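Local coordinates for SusD superfamily protein (Bacteroides fragilis, PDB 3L22) that probably binds glycans at the outer membrane of the bacterium, as other SusD-family proteins do, and carries zinc ions in the crystal, at residues A[50-55]-A[67-72]; A[79-84]-A[425-430]; A[131-136]-A[395-400]. All coordinates share one frame; numbering follows the deposited sequence.

Interaction 1: residues A[50-55]-A[67-72]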
ATOM      1  N   ASP A  50      -5.008  -6.648   2.338  1.00 15.29           N
ATOM      2  CA  ASP A  50      -5.055  -8.070   2.032  1.00 14.46           C
ATOM      3  C   ASP A  50      -6.364  -8.686   2.427  1.00 13.96           C
ATOM      4  O   ASP A  50      -6.885  -9.520   1.689  1.00 13.85           O
ATOM      5  CB  ASP A  50      -3.891  -8.803   2.652  1.00 14.54           C
ATOM      6  CG  ASP A  50      -2.572  -8.416   1.969  1.00 16.03           C
ATOM      7  OD1 ASP A  50      -2.414  -8.770   0.757  1.00 18.85           O
ATOM      8  OD2 ASP A  50      -1.771  -7.683   2.593  1.00 16.67           O
ATOM      9  N   ASN A  51      -6.899  -8.298   3.581  1.00 13.77           N
ATOM     10  CA  ASN A  51      -8.214  -8.776   3.999  1.00 13.15           C
ATOM     11  C   ASN A  51      -9.346  -8.375   3.045  1.00 13.47           C
ATOM     12  O   ASN A  51     -10.293  -9.141   2.834  1.00 13.96           O
ATOM     13  CB  ASN A  51      -8.534  -8.295   5.416  1.00 13.64           C
ATOM     14  CG  ASN A  51      -7.971  -9.238   6.492  1.00 14.25           C
ATOM     15  OD1 ASN A  51      -8.668 -10.140   6.945  1.00 15.47           O
ATOM     16  ND2 ASN A  51      -6.698  -9.051   6.864  1.00 13.17           N
ATOM     17  N   ARG A  52      -9.257  -7.191   2.456  1.00 13.61           N
ATOM     18  CA  ARG A  52     -10.240  -6.776   1.463  1.00 14.49           C
ATOM     19  C   ARG A  52     -10.173  -7.602   0.208  1.00 15.60           C
ATOM     20  O   ARG A  52     -11.204  -7.822  -0.426  1.00 17.61           O
ATOM     21  CB  ARG A  52     -10.160  -5.268   1.186  1.00 14.82           C
ATOM     22  CG  ARG A  52     -10.693  -4.477   2.361  1.00 14.25           C
ATOM     23  CD  ARG A  52     -10.639  -2.941   2.228  1.00 16.39           C
ATOM     24  NE  ARG A  52     -11.210  -2.358   1.014  1.00 14.74           N
ATOM     25  CZ  ARG A  52     -12.502  -2.158   0.755  1.00 16.49           C
ATOM     26  NH1 ARG A  52     -13.463  -2.515   1.609  1.00 18.10           N
ATOM     27  NH2 ARG A  52     -12.842  -1.575  -0.400  1.00 16.78           N
ATOM     28  N   GLY A  53      -9.005  -8.131  -0.102  1.00 15.60           N
ATOM     29  CA  GLY A  53      -8.809  -8.983  -1.240  1.00 15.32           C
ATOM     30  C   GLY A  53      -9.331 -10.408  -1.148  1.00 15.00           C
ATOM     31  O   GLY A  53     -10.055 -10.768  -0.219  1.00 15.68           O
ATOM     32  N   ASP A  54      -8.908 -11.208  -2.118  1.00 13.41           N
ATOM     33  CA  ASP A  54      -9.466 -12.502  -2.404  1.00 14.13           C
ATOM     34  C   ASP A  54      -8.392 -13.607  -2.514  1.00 13.77           C
ATOM     35  O   ASP A  54      -8.671 -14.728  -2.967  1.00 14.63           O
ATOM     36  CB  ASP A  54     -10.257 -12.396  -3.719  1.00 13.90           C
ATOM     37  CG  ASP A  54      -9.381 -11.929  -4.900  1.00 14.43           C
ATOM     38  OD1 ASP A  54      -8.160 -11.714  -4.715  1.00 13.02           O
ATOM     39  OD2 ASP A  54      -9.916 -11.739  -6.013  1.00 13.32           O
ATOM     40  N   ASP A  55      -7.187 -13.301  -2.050  1.00 13.77           N
ATOM     41  CA  ASP A  55      -6.060 -14.230  -2.143  1.00 13.11           C
ATOM     42  C   ASP A  55      -5.660 -14.865  -0.818  1.00 12.79           C
ATOM     43  O   ASP A  55      -4.977 -15.888  -0.812  1.00 12.47           O
ATOM     44  CB  ASP A  55      -4.904 -13.510  -2.792  1.00 12.26           C
ATOM     45  CG  ASP A  55      -5.175 -13.225  -4.267  1.00 14.37           C
ATOM     46  OD1 ASP A  55      -5.845 -14.075  -4.941  1.00 10.01           O
ATOM     47  OD2 ASP A  55      -4.718 -12.174  -4.761  1.00 12.95           O
ATOM     48  N   PHE A  67     -11.900  -9.474  11.042  1.00 15.21           N
ATOM     49  CA  PHE A  67     -12.900 -10.316  10.422  1.00 15.86           C
ATOM     50  C   PHE A  67     -13.940  -9.538   9.637  1.00 15.44           C
ATOM     51  O   PHE A  67     -14.329  -9.971   8.561  1.00 15.24           O
ATOM     52  CB  PHE A  67     -13.595 -11.166  11.485  1.00 16.51           C
ATOM     53  CG  PHE A  67     -14.342 -12.331  10.956  1.00 17.95           C
ATOM     54  CD1 PHE A  67     -13.696 -13.314  10.212  1.00 21.18           C
ATOM     55  CD2 PHE A  67     -15.689 -12.499  11.272  1.00 21.34           C
ATOM     56  CE1 PHE A  67     -14.398 -14.449   9.756  1.00 22.67           C
ATOM     57  CE2 PHE A  67     -16.399 -13.625  10.831  1.00 22.99           C
ATOM     58  CZ  PHE A  67     -15.750 -14.599  10.063  1.00 23.63           C
ATOM     59  N   ASN A  68     -14.390  -8.408  10.171  1.00 14.85           N
ATOM     60  CA  ASN A  68     -15.353  -7.571   9.450  1.00 15.17           C
ATOM     61  C   ASN A  68     -14.780  -6.933   8.175  1.00 14.31           C
ATOM     62  O   ASN A  68     -15.527  -6.698   7.220  1.00 15.03           O
ATOM     63  CB  ASN A  68     -15.953  -6.473  10.336  1.00 14.85           C
ATOM     64  CG  ASN A  68     -17.278  -6.873  10.966  1.00 17.97           C
ATOM     65  OD1 ASN A  68     -17.890  -7.884  10.608  1.00 20.97           O
ATOM     66  ND2 ASN A  68     -17.739  -6.059  11.914  1.00 18.09           N
ATOM     67  N   THR A  69     -13.479  -6.672   8.146  1.00 14.20           N
ATOM     68  CA  THR A  69     -12.859  -6.193   6.921  1.00 13.58           C
ATOM     69  C   THR A  69     -12.900  -7.268   5.863  1.00 13.73           C
ATOM     70  O   THR A  69     -13.300  -6.999   4.725  1.00 13.62           O
ATOM     71  CB  THR A  69     -11.421  -5.729   7.137  1.00 14.46           C
ATOM     72  OG1 THR A  69     -11.442  -4.620   8.025  1.00 13.36           O
ATOM     73  CG2 THR A  69     -10.772  -5.327   5.778  1.00 10.81           C
ATOM     74  N   TYR A  70     -12.515  -8.492   6.231  1.00 13.33           N
ATOM     75  CA  TYR A  70     -12.494  -9.606   5.279  1.00 13.11           C
ATOM     76  C   TYR A  70     -13.882  -9.877   4.694  1.00 13.87           C
ATOM     77  O   TYR A  70     -14.038 -10.091   3.493  1.00 13.35           O
ATOM     78  CB  TYR A  70     -11.959 -10.903   5.904  1.00 12.88           C
ATOM     79  CG  TYR A  70     -12.033 -12.045   4.875  1.00 13.34           C
ATOM     80  CD1 TYR A  70     -11.119 -12.112   3.811  1.00 13.96           C
ATOM     81  CD2 TYR A  70     -13.030 -13.023   4.943  1.00 14.27           C
ATOM     82  CE1 TYR A  70     -11.215 -13.107   2.829  1.00 13.08           C
ATOM     83  CE2 TYR A  70     -13.126 -14.037   3.973  1.00 14.24           C
ATOM     84  CZ  TYR A  70     -12.223 -14.068   2.918  1.00 14.51           C
ATOM     85  OH  TYR A  70     -12.318 -15.054   1.966  1.00 13.85           O
ATOM     86  N   ASN A  71     -14.873  -9.860   5.576  1.00 14.67           N
ATOM     87  CA  ASN A  71     -16.265 -10.103   5.213  1.00 14.97           C
ATOM     88  C   ASN A  71     -16.970  -8.913   4.582  1.00 14.77           C
ATOM     89  O   ASN A  71     -18.164  -8.987   4.290  1.00 15.28           O
ATOM     90  CB  ASN A  71     -17.027 -10.559   6.450  1.00 15.43           C
ATOM     91  CG  ASN A  71     -16.715 -11.973   6.842  1.00 17.52           C
ATOM     92  OD1 ASN A  71     -16.305 -12.801   6.018  1.00 19.62           O
ATOM     93  ND2 ASN A  71     -16.968 -12.289   8.114  1.00 23.96           N
HETATM   94  N   MSE A  72     -16.249  -7.825   4.347  1.00 15.02           N
HETATM   95  CA  MSE A  72     -16.820  -6.657   3.659  1.00 15.51           C
HETATM   96  C   MSE A  72     -18.032  -6.156   4.444  1.00 15.75           C
HETATM   97  O   MSE A  72     -19.095  -5.894   3.890  1.00 15.29           O
HETATM   98  CB  MSE A  72     -17.187  -6.963   2.198  1.00 15.63           C
HETATM   99  CG  MSE A  72     -16.090  -7.592   1.407  1.00 16.13           C
HETATM  100 SE   MSE A  72     -14.483  -6.501   1.244  0.75 18.06          SE
HETATM  101  CE  MSE A  72     -15.157  -5.142   0.027  1.00 14.04           C
TER
HETATM  102  O   HOH W   1     -13.800  -4.200   4.199  1.00 12.16           O
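N51 and Y70 bring the last turn of helix 44-52 against the short helix 67-70, their CA atoms 4.5 Å apart, close enough for Y70 CA to point its hydrogen almost straight at N51 O (3.3 Å, 169° at the hydrogen). The same carbonyl oxygen lies 3.2 Å from Y70 CD1. The N51 amide is turned nearly perpendicular to that ring and keeps its polar ends busy elsewhere, with N58 and L47. Next to it, T69 offers its methyl: CG2, anti to the backbone N, sits 3.7 Å from N51 CB and 3.5 Å from R52 CG. T69 OG1 hydrogen-bonds E80 OE2, outside the two segments. R52 is bent at chi3, and its guanidinium meets the methyl end of selenomethionine M72, with NH1 3.5 Å from CE. M72 follows the helix in a Schellman motif with phi 58°. A water lies in the guanidinium plane, taking a bond from R52 NH1 (3.1 Å) and giving one to T69 O (2.9 Å), while R52 NH2 goes to Y424 O. Since direct conventional hydrogen bonds between the two segments are absent, the fit rests on close backbone approach, methyl contacts and one water, and the buried arginine charge is probably eased by neutral oxygens in its surroundings.

Interaction 2: residues A[79-84]-A[425-430]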
ATOM      1  N   ALA A  79     -13.235  -1.082  15.001  1.00 16.02           N
ATOM      2  CA  ALA A  79     -11.918  -0.614  15.461  1.00 16.18           C
ATOM      3  C   ALA A  79     -10.995  -0.246  14.309  1.00 15.05           C
ATOM      4  O   ALA A  79     -10.297   0.765  14.371  1.00 14.35           O
ATOM      5  CB  ALA A  79     -11.260  -1.655  16.390  1.00 15.55           C
ATOM      6  N   GLU A  80     -10.978  -1.060  13.258  1.00 14.46           N
ATOM      7  CA  GLU A  80     -10.052  -0.807  12.152  1.00 14.49           C
ATOM      8  C   GLU A  80     -10.421   0.469  11.362  1.00 14.44           C
ATOM      9  O   GLU A  80      -9.544   1.127  10.797  1.00 14.71           O
ATOM     10  CB  GLU A  80      -9.898  -2.019  11.221  1.00 14.33           C
ATOM     11  CG  GLU A  80     -11.153  -2.505  10.494  1.00 15.63           C
ATOM     12  CD  GLU A  80     -11.842  -3.666  11.231  1.00 16.23           C
ATOM     13  OE1 GLU A  80     -11.976  -3.587  12.484  1.00 14.13           O
ATOM     14  OE2 GLU A  80     -12.257  -4.631  10.551  1.00 14.55           O
ATOM     15  N   ASN A  81     -11.708   0.817  11.357  1.00 13.17           N
ATOM     16  CA  ASN A  81     -12.181   2.041  10.738  1.00 13.68           C
ATOM     17  C   ASN A  81     -11.783   3.276  11.574  1.00 13.75           C
ATOM     18  O   ASN A  81     -11.151   4.172  11.077  1.00 13.99           O
ATOM     19  CB  ASN A  81     -13.703   1.916  10.504  1.00 13.29           C
ATOM     20  CG  ASN A  81     -14.280   3.021   9.618  1.00 13.27           C
ATOM     21  OD1 ASN A  81     -13.570   3.951   9.178  1.00 12.95           O
ATOM     22  ND2 ASN A  81     -15.608   2.929   9.360  1.00 11.00           N
ATOM     23  N   ALA A  82     -12.106   3.273  12.861  1.00 14.38           N
ATOM     24  CA  ALA A  82     -11.742   4.340  13.766  1.00 14.07           C
ATOM     25  C   ALA A  82     -10.222   4.534  13.839  1.00 14.78           C
ATOM     26  O   ALA A  82      -9.716   5.673  13.791  1.00 14.43           O
ATOM     27  CB  ALA A  82     -12.313   4.048  15.168  1.00 14.23           C
ATOM     28  N   ASP A  83      -9.493   3.435  13.913  1.00 14.39           N
ATOM     29  CA  ASP A  83      -8.045   3.521  14.011  1.00 15.65           C
ATOM     30  C   ASP A  83      -7.393   4.012  12.727  1.00 14.81           C
ATOM     31  O   ASP A  83      -6.515   4.849  12.795  1.00 13.88           O
ATOM     32  CB  ASP A  83      -7.415   2.191  14.386  1.00 16.41           C
ATOM     33  CG  ASP A  83      -7.805   1.705  15.810  1.00 19.31           C
ATOM     34  OD1 ASP A  83      -8.386   2.468  16.621  1.00 24.38           O
ATOM     35  OD2 ASP A  83      -7.535   0.506  16.069  1.00 23.31           O
ATOM     36  N   THR A  84      -7.809   3.494  11.573  1.00 14.94           N
ATOM     37  CA  THR A  84      -7.233   3.946  10.325  1.00 14.79           C
ATOM     38  C   THR A  84      -7.442   5.446  10.170  1.00 15.15           C
ATOM     39  O   THR A  84      -6.513   6.184   9.836  1.00 15.51           O
ATOM     40  CB  THR A  84      -7.846   3.214   9.125  1.00 15.84           C
ATOM     41  OG1 THR A  84      -7.554   1.810   9.239  1.00 14.92           O
ATOM     42  CG2 THR A  84      -7.289   3.802   7.805  1.00 13.42           C
ATOM     43  N   THR A 425     -17.343   0.146   0.032  1.00 14.93           N
ATOM     44  CA  THR A 425     -16.487   1.096   0.693  1.00 15.18           C
ATOM     45  C   THR A 425     -16.731   1.039   2.205  1.00 15.55           C
ATOM     46  O   THR A 425     -17.703   0.456   2.673  1.00 15.83           O
ATOM     47  CB  THR A 425     -16.784   2.509   0.216  1.00 14.63           C
ATOM     48  OG1 THR A 425     -18.125   2.844   0.592  1.00 14.68           O
ATOM     49  CG2 THR A 425     -16.587   2.645  -1.314  1.00 13.54           C
ATOM     50  N   TRP A 426     -15.808   1.643   2.942  1.00 14.53           N
ATOM     51  CA  TRP A 426     -15.957   1.861   4.354  1.00 14.31           C
ATOM     52  C   TRP A 426     -16.755   3.161   4.551  1.00 14.34           C
ATOM     53  O   TRP A 426     -16.570   4.113   3.793  1.00 13.87           O
ATOM     54  CB  TRP A 426     -14.571   2.021   4.976  1.00 14.45           C
ATOM     55  CG  TRP A 426     -13.831   0.754   5.247  1.00 11.45           C
ATOM     56  CD1 TRP A 426     -14.137  -0.513   4.815  1.00 13.76           C
ATOM     57  CD2 TRP A 426     -12.671   0.630   6.055  1.00 10.13           C
ATOM     58  NE1 TRP A 426     -13.222  -1.412   5.313  1.00 12.33           N
ATOM     59  CE2 TRP A 426     -12.321  -0.734   6.091  1.00 11.97           C
ATOM     60  CE3 TRP A 426     -11.907   1.540   6.792  1.00 12.64           C
ATOM     61  CZ2 TRP A 426     -11.208  -1.204   6.798  1.00 12.73           C
ATOM     62  CZ3 TRP A 426     -10.782   1.054   7.512  1.00 12.68           C
ATOM     63  CH2 TRP A 426     -10.463  -0.286   7.507  1.00 12.75           C
ATOM     64  N   PRO A 427     -17.636   3.205   5.541  1.00 14.04           N
ATOM     65  CA  PRO A 427     -18.330   4.453   5.809  1.00 14.61           C
ATOM     66  C   PRO A 427     -17.455   5.364   6.675  1.00 14.45           C
ATOM     67  O   PRO A 427     -16.579   4.882   7.401  1.00 14.72           O
ATOM     68  CB  PRO A 427     -19.562   3.992   6.586  1.00 15.21           C
ATOM     69  CG  PRO A 427     -19.038   2.783   7.380  1.00 15.58           C
ATOM     70  CD  PRO A 427     -18.078   2.116   6.439  1.00 14.70           C
ATOM     71  N   ILE A 428     -17.699   6.671   6.601  1.00 14.77           N
ATOM     72  CA  ILE A 428     -17.023   7.624   7.447  1.00 15.02           C
ATOM     73  C   ILE A 428     -17.288   7.232   8.909  1.00 14.84           C
ATOM     74  O   ILE A 428     -18.433   7.037   9.269  1.00 13.47           O
ATOM     75  CB  ILE A 428     -17.499   9.079   7.210  1.00 15.88           C
ATOM     76  CG1 ILE A 428     -17.237   9.531   5.757  1.00 16.01           C
ATOM     77  CG2 ILE A 428     -16.809  10.008   8.230  1.00 15.24           C
ATOM     78  CD1 ILE A 428     -15.782   9.419   5.276  1.00 12.04           C
ATOM     79  N   PRO A 429     -16.220   7.079   9.741  1.00 14.20           N
ATOM     80  CA  PRO A 429     -16.434   6.493  11.071  1.00 14.75           C
ATOM     81  C   PRO A 429     -17.073   7.416  12.068  1.00 13.88           C
ATOM     82  O   PRO A 429     -16.971   8.629  11.940  1.00 13.88           O
ATOM     83  CB  PRO A 429     -15.011   6.148  11.554  1.00 14.93           C
ATOM     84  CG  PRO A 429     -14.155   7.110  10.801  1.00 15.42           C
ATOM     85  CD  PRO A 429     -14.790   7.171   9.432  1.00 14.92           C
ATOM     86  N   GLN A 430     -17.680   6.824  13.085  1.00 14.20           N
ATOM     87  CA  GLN A 430     -18.294   7.581  14.186  1.00 14.79           C
ATOM     88  C   GLN A 430     -17.357   8.611  14.841  1.00 14.60           C
ATOM     89  O   GLN A 430     -17.826   9.681  15.224  1.00 13.86           O
ATOM     90  CB  GLN A 430     -18.823   6.621  15.258  1.00 14.64           C
ATOM     91  CG  GLN A 430     -19.528   7.258  16.478  1.00 16.91           C
ATOM     92  CD  GLN A 430     -20.840   7.986  16.135  1.00 21.41           C
ATOM     93  OE1 GLN A 430     -21.270   8.053  14.969  1.00 22.62           O
ATOM     94  NE2 GLN A 430     -21.491   8.519  17.168  1.00 21.23           N
TER
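N81, W426 and P429 carry this contact between the start of helix 79-103 and the loop that leads into helix 430-435. N81 has CG anti to its backbone N (chi1 -169°), which carries CG out to the loop side. ND2 donates to P427 O at 2.9 Å in a nearly straight bond (166°), and that oxygen lies in the amide plane; ND2 also bonds G75 O. The other end of the group, OD1, accepts from Y135 OH while resting against the proline ring, 3.5 Å from P429 CD. With both ends held, the amide can hardly flip. W426 brings the six-membered ring of its indole against the first turn: CZ3 is 3.5 Å from E80 O and 3.7 Å from N81 CA. T84 OG1 comes in at the indole edge, in its plane, 3.7 Å from CZ3. The hydroxyl donates to E80 O (2.6 Å), an oxygen that accepts from T84 N as well, and also has S45 OG as a partner. The aliphatic part of E80 completes the bed, with CG 3.8 Å from W426 CH2. P429 is the N-cap residue of helix 430-435, so the asparagine grips the loop just before a helix start; in this mostly helical SusD fold, whose families belong to the TPR clan, the C-terminal loop thereby closes onto N-terminal helix 79-103.

Interaction 3: residues A[131-136]-A[395-400]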
ATOM      1  N   LEU A 131      -6.348   6.445   2.479  1.00 12.07           N
ATOM      2  CA  LEU A 131      -7.724   6.846   2.772  1.00 12.62           C
ATOM      3  C   LEU A 131      -8.590   6.827   1.493  1.00 12.93           C
ATOM      4  O   LEU A 131      -9.746   6.378   1.515  1.00 13.06           O
ATOM      5  CB  LEU A 131      -7.773   8.225   3.417  1.00 12.76           C
ATOM      6  CG  LEU A 131      -7.127   8.449   4.793  1.00 12.32           C
ATOM      7  CD1 LEU A 131      -7.215   9.929   5.158  1.00  8.86           C
ATOM      8  CD2 LEU A 131      -7.826   7.531   5.860  1.00 11.70           C
ATOM      9  N   ASN A 132      -7.991   7.204   0.364  1.00 13.01           N
ATOM     10  CA  ASN A 132      -8.712   7.300  -0.900  1.00 13.46           C
ATOM     11  C   ASN A 132      -9.045   5.920  -1.468  1.00 13.14           C
ATOM     12  O   ASN A 132      -9.781   5.830  -2.442  1.00 12.58           O
ATOM     13  CB  ASN A 132      -7.900   8.079  -1.955  1.00 13.25           C
ATOM     14  CG  ASN A 132      -8.741   9.053  -2.769  1.00 13.57           C
ATOM     15  OD1 ASN A 132      -9.768   9.536  -2.305  1.00 14.33           O
ATOM     16  ND2 ASN A 132      -8.284   9.360  -4.004  1.00 11.71           N
ATOM     17  N   ASN A 133      -8.445   4.871  -0.908  1.00 13.04           N
ATOM     18  CA  ASN A 133      -8.721   3.490  -1.304  1.00 12.98           C
ATOM     19  C   ASN A 133      -9.548   2.710  -0.282  1.00 13.34           C
ATOM     20  O   ASN A 133      -9.623   1.465  -0.366  1.00 14.25           O
ATOM     21  CB  ASN A 133      -7.398   2.781  -1.597  1.00 13.31           C
ATOM     22  CG  ASN A 133      -6.822   3.167  -2.940  1.00 13.89           C
ATOM     23  OD1 ASN A 133      -7.291   2.667  -3.971  1.00 16.49           O
ATOM     24  ND2 ASN A 133      -5.827   4.072  -2.949  1.00 14.86           N
ATOM     25  N   LEU A 134     -10.236   3.434   0.614  1.00 13.25           N
ATOM     26  CA  LEU A 134     -11.182   2.852   1.581  1.00 13.24           C
ATOM     27  C   LEU A 134     -12.570   3.516   1.567  1.00 13.72           C
ATOM     28  O   LEU A 134     -13.582   2.818   1.505  1.00 14.54           O
ATOM     29  CB  LEU A 134     -10.611   2.884   2.995  1.00 12.44           C
ATOM     30  CG  LEU A 134      -9.409   1.953   3.215  1.00 14.00           C
ATOM     31  CD1 LEU A 134      -8.666   2.314   4.516  1.00  9.89           C
ATOM     32  CD2 LEU A 134      -9.870   0.474   3.173  1.00 14.08           C
ATOM     33  N   TYR A 135     -12.615   4.843   1.585  1.00 13.15           N
ATOM     34  CA  TYR A 135     -13.851   5.587   1.809  1.00 14.17           C
ATOM     35  C   TYR A 135     -14.686   5.925   0.550  1.00 14.22           C
ATOM     36  O   TYR A 135     -15.876   5.782   0.588  1.00 14.55           O
ATOM     37  CB  TYR A 135     -13.547   6.810   2.687  1.00 14.16           C
ATOM     38  CG  TYR A 135     -13.020   6.356   4.041  1.00 15.15           C
ATOM     39  CD1 TYR A 135     -13.900   5.901   5.043  1.00 15.30           C
ATOM     40  CD2 TYR A 135     -11.655   6.317   4.309  1.00 14.27           C
ATOM     41  CE1 TYR A 135     -13.424   5.436   6.286  1.00 14.76           C
ATOM     42  CE2 TYR A 135     -11.178   5.832   5.547  1.00 14.09           C
ATOM     43  CZ  TYR A 135     -12.054   5.410   6.524  1.00 14.26           C
ATOM     44  OH  TYR A 135     -11.558   4.976   7.734  1.00 14.61           O
ATOM     45  N   PRO A 136     -14.058   6.311  -0.577  1.00 14.38           N
ATOM     46  CA  PRO A 136     -14.908   6.655  -1.695  1.00 14.10           C
ATOM     47  C   PRO A 136     -15.085   5.514  -2.682  1.00 14.00           C
ATOM     48  O   PRO A 136     -14.215   4.645  -2.797  1.00 13.33           O
ATOM     49  CB  PRO A 136     -14.117   7.750  -2.398  1.00 13.76           C
ATOM     50  CG  PRO A 136     -12.709   7.324  -2.208  1.00 13.57           C
ATOM     51  CD  PRO A 136     -12.669   6.736  -0.821  1.00 14.43           C
ATOM     52  N   ARG A 395      -3.617  -6.138  -2.762  1.00 14.30           N
ATOM     53  CA  ARG A 395      -4.666  -6.755  -3.545  1.00 13.41           C
ATOM     54  C   ARG A 395      -6.030  -6.011  -3.560  1.00 13.52           C
ATOM     55  O   ARG A 395      -6.669  -5.827  -4.624  1.00 11.93           O
ATOM     56  CB  ARG A 395      -4.850  -8.193  -3.085  1.00 13.64           C
ATOM     57  CG  ARG A 395      -5.974  -8.932  -3.812  1.00 12.04           C
ATOM     58  CD  ARG A 395      -5.703  -9.025  -5.303  1.00 10.57           C
ATOM     59  NE  ARG A 395      -6.767  -9.705  -6.009  1.00 12.30           N
ATOM     60  CZ  ARG A 395      -7.122  -9.463  -7.266  1.00 14.85           C
ATOM     61  NH1 ARG A 395      -6.487  -8.575  -8.031  1.00 18.79           N
ATOM     62  NH2 ARG A 395      -8.136 -10.130  -7.783  1.00 15.27           N
ATOM     63  N   GLY A 396      -6.471  -5.607  -2.381  1.00 13.23           N
ATOM     64  CA  GLY A 396      -7.738  -4.910  -2.236  1.00 13.83           C
ATOM     65  C   GLY A 396      -7.718  -3.538  -2.904  1.00 14.24           C
ATOM     66  O   GLY A 396      -8.774  -3.009  -3.251  1.00 14.57           O
ATOM     67  N   ILE A 397      -6.525  -2.963  -3.097  1.00 13.42           N
ATOM     68  CA  ILE A 397      -6.406  -1.705  -3.839  1.00 13.81           C
ATOM     69  C   ILE A 397      -6.558  -1.972  -5.344  1.00 14.18           C
ATOM     70  O   ILE A 397      -7.258  -1.236  -6.040  1.00 14.48           O
ATOM     71  CB  ILE A 397      -5.076  -0.987  -3.549  1.00 13.09           C
ATOM     72  CG1 ILE A 397      -5.050  -0.566  -2.067  1.00 14.21           C
ATOM     73  CG2 ILE A 397      -4.891   0.184  -4.480  1.00 13.12           C
ATOM     74  CD1 ILE A 397      -3.722   0.002  -1.534  1.00 10.08           C
ATOM     75  N   ASP A 398      -5.916  -3.019  -5.858  1.00 14.64           N
ATOM     76  CA  ASP A 398      -5.999  -3.295  -7.297  1.00 14.58           C
ATOM     77  C   ASP A 398      -7.442  -3.605  -7.710  1.00 14.59           C
ATOM     78  O   ASP A 398      -7.939  -3.096  -8.740  1.00 14.86           O
ATOM     79  CB  ASP A 398      -5.049  -4.433  -7.697  1.00 14.44           C
ATOM     80  CG  ASP A 398      -3.578  -4.001  -7.813  1.00 16.52           C
ATOM     81  OD1 ASP A 398      -3.253  -2.772  -7.830  1.00 16.92           O
ATOM     82  OD2 ASP A 398      -2.719  -4.907  -7.928  1.00 17.95           O
ATOM     83  N   ILE A 399      -8.151  -4.371  -6.877  1.00 14.61           N
ATOM     84  CA  ILE A 399      -9.554  -4.716  -7.166  1.00 13.57           C
ATOM     85  C   ILE A 399     -10.413  -3.435  -7.220  1.00 13.96           C
ATOM     86  O   ILE A 399     -11.209  -3.193  -8.151  1.00 12.39           O
ATOM     87  CB  ILE A 399     -10.118  -5.665  -6.083  1.00 13.18           C
ATOM     88  CG1 ILE A 399      -9.461  -7.056  -6.201  1.00 12.89           C
ATOM     89  CG2 ILE A 399     -11.637  -5.787  -6.195  1.00 11.57           C
ATOM     90  CD1 ILE A 399      -9.674  -8.040  -4.981  1.00  9.17           C
HETATM   91  N   MSE A 400     -10.252  -2.627  -6.178  1.00 13.72           N
HETATM   92  CA  MSE A 400     -11.059  -1.446  -6.051  0.75 13.60           C
HETATM   93  C   MSE A 400     -10.754  -0.412  -7.140  1.00 13.43           C
HETATM   94  O   MSE A 400     -11.688   0.117  -7.727  1.00 12.93           O
HETATM   95  CB  MSE A 400     -10.883  -0.797  -4.700  0.75 14.88           C
HETATM   96  CG  MSE A 400     -12.028   0.143  -4.356  0.75 15.03           C
HETATM   97 SE   MSE A 400     -11.560   0.860  -2.642  0.56 17.86          SE
HETATM   98  CE  MSE A 400     -13.347   1.402  -2.055  0.75 10.68           C
TER
HETATM   99  O   HOH W   2      -9.473  -1.347  -0.961  1.00 15.71           O
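N133 and I397 meet because CG of N133 stands anti to its carbonyl carbon (chi1 -77°), putting CG on the side of helix 395-401, while I397 holds CG2 anti to its own backbone N, on the side facing the loop. The two side chains cross at about a right angle. The closest approach of the pair is N133 OD1 to I397 CG2, 3.5 Å, with the amide carbon a little farther from the same methyl, and N133 CB is 4.1 Å from I397 CG1. The other branch of the amide, ND2, is spent on Y129 O one turn back, which fixes how the group is rotated and leaves its oxygen on the isoleucine side. One helical turn beyond I397, selenomethionine M400 has CG anti to its backbone N and an extended chain from there, so that it reaches the loop backbone. In the conformer given, its CE is 3.4 Å from P136 O and 3.8 Å from L134 O, and the selenium lies very close to N133 O; but M400 was modelled in two conformers, and all of its contacts are best treated as doubtful. A water joins the backbones: it gives a bond to N133 O (2.9 Å) and a weak one to G396 O (2.9 Å). N133 O is thus met by the water, while L134 O takes its backbone bond from W426 N, and the helix gives the loop no direct hydrogen bond. Around this contact, helix 44-52 packs against both segments, its F49 on L134 and I397. Helix 168-178 closes on the loop through Y172 against N133 and V168 against P136, and L131 and L134 rest on helix 79-103.

Overall arrangement
From the N terminus, interaction 1 comes first and closes a short loop: residues 50-55 and 67-72 are joined across a segment that includes strand 56-58. Interaction 2 opens soon after, at 79-84, and closes only at 425-430, so its loop takes in most of the chain. Interaction 3, from 131-136 to 395-400, is nested inside it, while interaction 1 lies before both in series. The three sit 12 to 14 Å apart, centre to centre, and touch one another. D54 of interaction 1 forms a salt bridge with R395 of interaction 3, and the loops of interactions 2 and 3 are joined backbone to backbone. Together they tie the N-terminal helices to the C-terminal region.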